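Local coordinates for outer membrane protein Omp121 (Bacteroides thetaiotaomicron, PDB 5FQ8), which binds calcium and magnesium and probably acts as a TonB-dependent outer membrane transporter, apparently for peptides, at residues B[356-370]-B[418-430]. Residues are numbered along the deposited sequence; the frame is centred on the assembly and turned at random.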
# COMPACT_ATOMS: atom_id res chain seq x y z
N PRO B 356 14.97 1.28 24.46
CA PRO B 356 15.53 0.44 23.39
C PRO B 356 16.98 0.73 23.07
O PRO B 356 17.69 -0.17 22.63
CB PRO B 356 14.63 0.77 22.20
CG PRO B 356 13.37 1.19 22.79
CD PRO B 356 13.73 1.94 24.02
N GLY B 357 17.43 1.95 23.30
CA GLY B 357 18.80 2.28 23.00
C GLY B 357 19.80 1.83 24.03
O GLY B 357 20.99 1.73 23.72
N TYR B 358 19.35 1.53 25.24
CA TYR B 358 20.27 1.09 26.27
C TYR B 358 19.89 -0.28 26.83
O TYR B 358 20.30 -0.63 27.94
CB TYR B 358 20.36 2.14 27.37
CG TYR B 358 20.95 3.45 26.90
CD1 TYR B 358 20.21 4.33 26.15
CD2 TYR B 358 22.25 3.80 27.22
CE1 TYR B 358 20.74 5.52 25.72
CE2 TYR B 358 22.79 4.99 26.80
CZ TYR B 358 22.04 5.85 26.05
OH TYR B 358 22.59 7.04 25.63
N TYR B 359 19.12 -1.06 26.08
CA TYR B 359 18.77 -2.41 26.49
C TYR B 359 20.02 -3.26 26.68
O TYR B 359 21.03 -3.06 26.00
CB TYR B 359 17.87 -3.03 25.44
CG TYR B 359 17.28 -4.36 25.79
CD1 TYR B 359 16.54 -4.54 26.95
CD2 TYR B 359 17.44 -5.44 24.94
CE1 TYR B 359 16.00 -5.77 27.25
CE2 TYR B 359 16.90 -6.65 25.23
CZ TYR B 359 16.18 -6.82 26.38
OH TYR B 359 15.65 -8.04 26.66
N TYR B 360 19.96 -4.23 27.60
CA TYR B 360 21.19 -4.86 28.05
C TYR B 360 21.88 -5.67 26.95
O TYR B 360 23.07 -5.96 27.08
CB TYR B 360 20.94 -5.73 29.28
CG TYR B 360 20.11 -6.96 29.04
CD1 TYR B 360 18.74 -6.91 29.15
CD2 TYR B 360 20.69 -8.16 28.72
CE1 TYR B 360 17.98 -8.01 28.93
CE2 TYR B 360 19.94 -9.27 28.49
CZ TYR B 360 18.58 -9.19 28.60
OH TYR B 360 17.80 -10.28 28.38
N THR B 361 21.19 -6.01 25.86
CA THR B 361 21.84 -6.79 24.84
C THR B 361 21.44 -6.33 23.44
O THR B 361 20.26 -6.09 23.19
CB THR B 361 21.53 -8.27 25.02
OG1 THR B 361 22.26 -9.02 24.05
CG2 THR B 361 20.05 -8.51 24.87
N PRO B 362 22.38 -6.20 22.53
CA PRO B 362 22.06 -5.65 21.22
C PRO B 362 22.08 -6.68 20.13
O PRO B 362 22.26 -6.33 18.97
CB PRO B 362 23.19 -4.66 21.01
CG PRO B 362 24.37 -5.37 21.60
CD PRO B 362 23.83 -6.17 22.77
N TYR B 363 21.89 -7.95 20.48
CA TYR B 363 22.16 -9.03 19.55
C TYR B 363 20.87 -9.56 18.96
O TYR B 363 20.40 -10.65 19.30
CB TYR B 363 22.96 -10.12 20.24
CG TYR B 363 24.36 -9.71 20.67
CD1 TYR B 363 25.24 -9.13 19.78
CD2 TYR B 363 24.80 -9.92 21.97
CE1 TYR B 363 26.51 -8.77 20.17
CE2 TYR B 363 26.06 -9.56 22.36
CZ TYR B 363 26.91 -8.98 21.45
OH TYR B 363 28.17 -8.62 21.84
N GLY B 364 20.30 -8.80 18.04
CA GLY B 364 19.19 -9.32 17.27
C GLY B 364 17.90 -9.46 18.01
O GLY B 364 16.98 -10.11 17.51
N VAL B 365 17.78 -8.87 19.19
CA VAL B 365 16.61 -8.98 20.03
C VAL B 365 16.35 -7.62 20.66
O VAL B 365 17.21 -6.74 20.66
CB VAL B 365 16.78 -10.06 21.11
CG1 VAL B 365 16.88 -11.43 20.49
CG2 VAL B 365 17.99 -9.75 21.95
N MET B 366 15.17 -7.48 21.26
CA MET B 366 14.73 -6.23 21.86
C MET B 366 13.99 -6.51 23.15
O MET B 366 13.58 -7.64 23.43
CB MET B 366 13.81 -5.45 20.93
CG MET B 366 14.49 -4.49 19.99
SD MET B 366 13.30 -3.25 19.54
CE MET B 366 13.15 -2.42 21.09
N ASN B 367 13.80 -5.46 23.93
CA ASN B 367 13.07 -5.54 25.19
C ASN B 367 11.68 -6.10 24.96
O ASN B 367 10.89 -5.47 24.26
CB ASN B 367 12.98 -4.16 25.82
CG ASN B 367 12.45 -4.20 27.24
OD1 ASN B 367 11.61 -5.01 27.58
ND2 ASN B 367 12.95 -3.30 28.07
N PRO B 368 11.34 -7.25 25.54
CA PRO B 368 10.06 -7.89 25.21
C PRO B 368 8.87 -7.04 25.55
O PRO B 368 7.84 -7.13 24.88
CB PRO B 368 10.08 -9.16 26.06
CG PRO B 368 11.49 -9.36 26.45
CD PRO B 368 12.06 -8.00 26.58
N TYR B 369 8.97 -6.22 26.59
CA TYR B 369 7.84 -5.37 26.92
C TYR B 369 7.68 -4.23 25.94
O TYR B 369 6.57 -3.74 25.75
CB TYR B 369 7.99 -4.84 28.34
CG TYR B 369 7.97 -5.90 29.42
CD1 TYR B 369 6.78 -6.36 29.94
CD2 TYR B 369 9.15 -6.41 29.93
CE1 TYR B 369 6.76 -7.30 30.93
CE2 TYR B 369 9.13 -7.36 30.91
CZ TYR B 369 7.93 -7.79 31.41
OH TYR B 369 7.93 -8.74 32.41
N TYR B 370 8.77 -3.80 25.31
CA TYR B 370 8.64 -2.83 24.22
C TYR B 370 7.90 -3.45 23.05
O TYR B 370 6.96 -2.85 22.52
CB TYR B 370 10.02 -2.32 23.77
CG TYR B 370 9.91 -1.21 22.75
CD1 TYR B 370 9.71 -1.50 21.41
CD2 TYR B 370 9.95 0.11 23.14
CE1 TYR B 370 9.57 -0.50 20.48
CE2 TYR B 370 9.82 1.12 22.21
CZ TYR B 370 9.63 0.81 20.89
OH TYR B 370 9.48 1.81 19.98
N PRO B 418 7.26 -0.04 14.60
CA PRO B 418 7.76 1.34 14.58
C PRO B 418 9.01 1.49 13.74
O PRO B 418 9.70 0.54 13.38
CB PRO B 418 8.08 1.62 16.05
CG PRO B 418 7.54 0.50 16.82
CD PRO B 418 7.49 -0.67 15.90
N ASN B 419 9.30 2.75 13.43
CA ASN B 419 10.56 3.15 12.84
C ASN B 419 11.58 3.16 13.95
O ASN B 419 11.92 4.20 14.52
CB ASN B 419 10.44 4.52 12.19
CG ASN B 419 11.62 4.85 11.32
OD1 ASN B 419 12.76 4.70 11.72
ND2 ASN B 419 11.34 5.28 10.12
N LEU B 420 12.07 1.97 14.28
CA LEU B 420 13.06 1.83 15.34
C LEU B 420 14.33 2.61 15.02
O LEU B 420 14.97 3.16 15.92
CB LEU B 420 13.36 0.36 15.57
CG LEU B 420 12.20 -0.52 16.01
CD1 LEU B 420 12.63 -1.94 15.95
CD2 LEU B 420 11.77 -0.18 17.42
N TYR B 421 14.71 2.68 13.74
CA TYR B 421 15.91 3.40 13.37
C TYR B 421 15.79 4.88 13.70
O TYR B 421 16.67 5.46 14.33
CB TYR B 421 16.22 3.21 11.88
CG TYR B 421 17.54 3.80 11.46
CD1 TYR B 421 18.71 3.07 11.58
CD2 TYR B 421 17.63 5.08 10.96
CE1 TYR B 421 19.91 3.59 11.20
CE2 TYR B 421 18.84 5.61 10.58
CZ TYR B 421 19.98 4.86 10.71
OH TYR B 421 21.20 5.36 10.33
N ALA B 422 14.70 5.51 13.27
CA ALA B 422 14.54 6.94 13.51
C ALA B 422 14.55 7.26 14.99
O ALA B 422 15.12 8.27 15.41
CB ALA B 422 13.24 7.43 12.89
N LEU B 423 13.94 6.41 15.80
CA LEU B 423 13.75 6.73 17.20
C LEU B 423 15.00 6.50 18.04
O LEU B 423 15.27 7.27 18.96
CB LEU B 423 12.62 5.90 17.77
CG LEU B 423 11.23 6.18 17.27
CD1 LEU B 423 10.34 5.09 17.79
CD2 LEU B 423 10.83 7.50 17.82
N TYR B 424 15.74 5.45 17.76
CA TYR B 424 16.70 5.01 18.74
C TYR B 424 18.11 4.81 18.21
O TYR B 424 19.01 4.53 19.01
CB TYR B 424 16.21 3.70 19.41
CG TYR B 424 14.81 3.80 19.99
CD1 TYR B 424 14.52 4.67 21.04
CD2 TYR B 424 13.77 3.05 19.49
CE1 TYR B 424 13.25 4.77 21.56
CE2 TYR B 424 12.50 3.15 19.99
CZ TYR B 424 12.24 4.00 21.02
OH TYR B 424 10.95 4.09 21.53
N TYR B 425 18.35 4.98 16.91
CA TYR B 425 19.66 4.61 16.37
C TYR B 425 20.74 5.62 16.72
O TYR B 425 21.80 5.26 17.22
CB TYR B 425 19.59 4.43 14.87
CG TYR B 425 20.92 4.04 14.32
CD1 TYR B 425 21.43 2.76 14.55
CD2 TYR B 425 21.70 4.94 13.61
CE1 TYR B 425 22.65 2.40 14.07
CE2 TYR B 425 22.92 4.58 13.12
CZ TYR B 425 23.40 3.31 13.35
OH TYR B 425 24.63 2.93 12.87
N GLU B 426 20.49 6.90 16.44
CA GLU B 426 21.53 7.91 16.62
C GLU B 426 21.83 8.12 18.09
O GLU B 426 20.94 8.45 18.88
CB GLU B 426 21.08 9.21 16.00
CG GLU B 426 22.02 10.36 16.26
CD GLU B 426 21.38 11.70 16.00
OE1 GLU B 426 20.54 11.79 15.08
OE2 GLU B 426 21.69 12.65 16.74
N GLY B 427 23.08 7.93 18.47
CA GLY B 427 23.54 8.36 19.77
C GLY B 427 23.48 7.34 20.88
O GLY B 427 23.91 7.64 21.99
N THR B 428 22.98 6.16 20.61
CA THR B 428 22.85 5.14 21.62
C THR B 428 23.77 3.97 21.32
O THR B 428 24.21 3.80 20.18
CB THR B 428 21.41 4.64 21.68
OG1 THR B 428 21.10 4.03 20.42
CG2 THR B 428 20.48 5.77 21.94
N PRO B 429 24.10 3.15 22.32
CA PRO B 429 24.97 2.01 22.04
C PRO B 429 24.34 0.98 21.13
O PRO B 429 25.08 0.27 20.44
CB PRO B 429 25.23 1.43 23.43
CG PRO B 429 25.02 2.55 24.35
CD PRO B 429 23.91 3.34 23.76
N ASN B 430 23.03 0.90 21.06
CA ASN B 430 22.42 -0.28 20.48
C ASN B 430 21.89 -0.34 19.04
O ASN B 430 21.54 -1.43 18.63
CB ASN B 430 21.24 -0.68 21.35
CG ASN B 430 21.65 -1.47 22.57
OD1 ASN B 430 22.80 -1.87 22.73
ND2 ASN B 430 20.69 -1.74 23.43
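N430 and P356-Y359 form the tightly packed part of this contact. N430 ND2 donates to Y359 O at 2.9 Å with an N-H...O angle of 168°; the acceptor lies in the amide plane of N430, while the donor is tilted from the Y359 carbonyl plane. That bond is the firm one; P356 O adds a weak second contact to N430 ND2. N227 ND2 satisfies N430 OD1, which also rests on P362 CB. Beside these bonds, P356 CG stands over the face of the Y424 ring, 3.5 Å from its centroid and 14° off the normal, a CH-pi contact; L423 CB fills the opposite face. Y424 CG lies beside its own backbone N (chi1 -53°), which carries the ring across to P356 and Y370. There the Y370 OH and Y424 OH hydroxyls share a hydrogen bond of 3.1 Å, either able to donate, with Y370 OH at the edge of the Y424 ring. L420 continues the buried apolar part, its CD1 3.9 Å from M366 SD and its CD2 3.8 Å from Y370 CE1. The looser, partly exposed side comprises T428, Y358, whose ring takes P429 CD over one face, and the turn at exposed G427. The contact joins two long loops, probably extracellular as in this family, between successive antiparallel barrel strands: one links 306-320 to 376-394 through helix 368-374, the other carries helix 420-424 between 398-417 and 446-469.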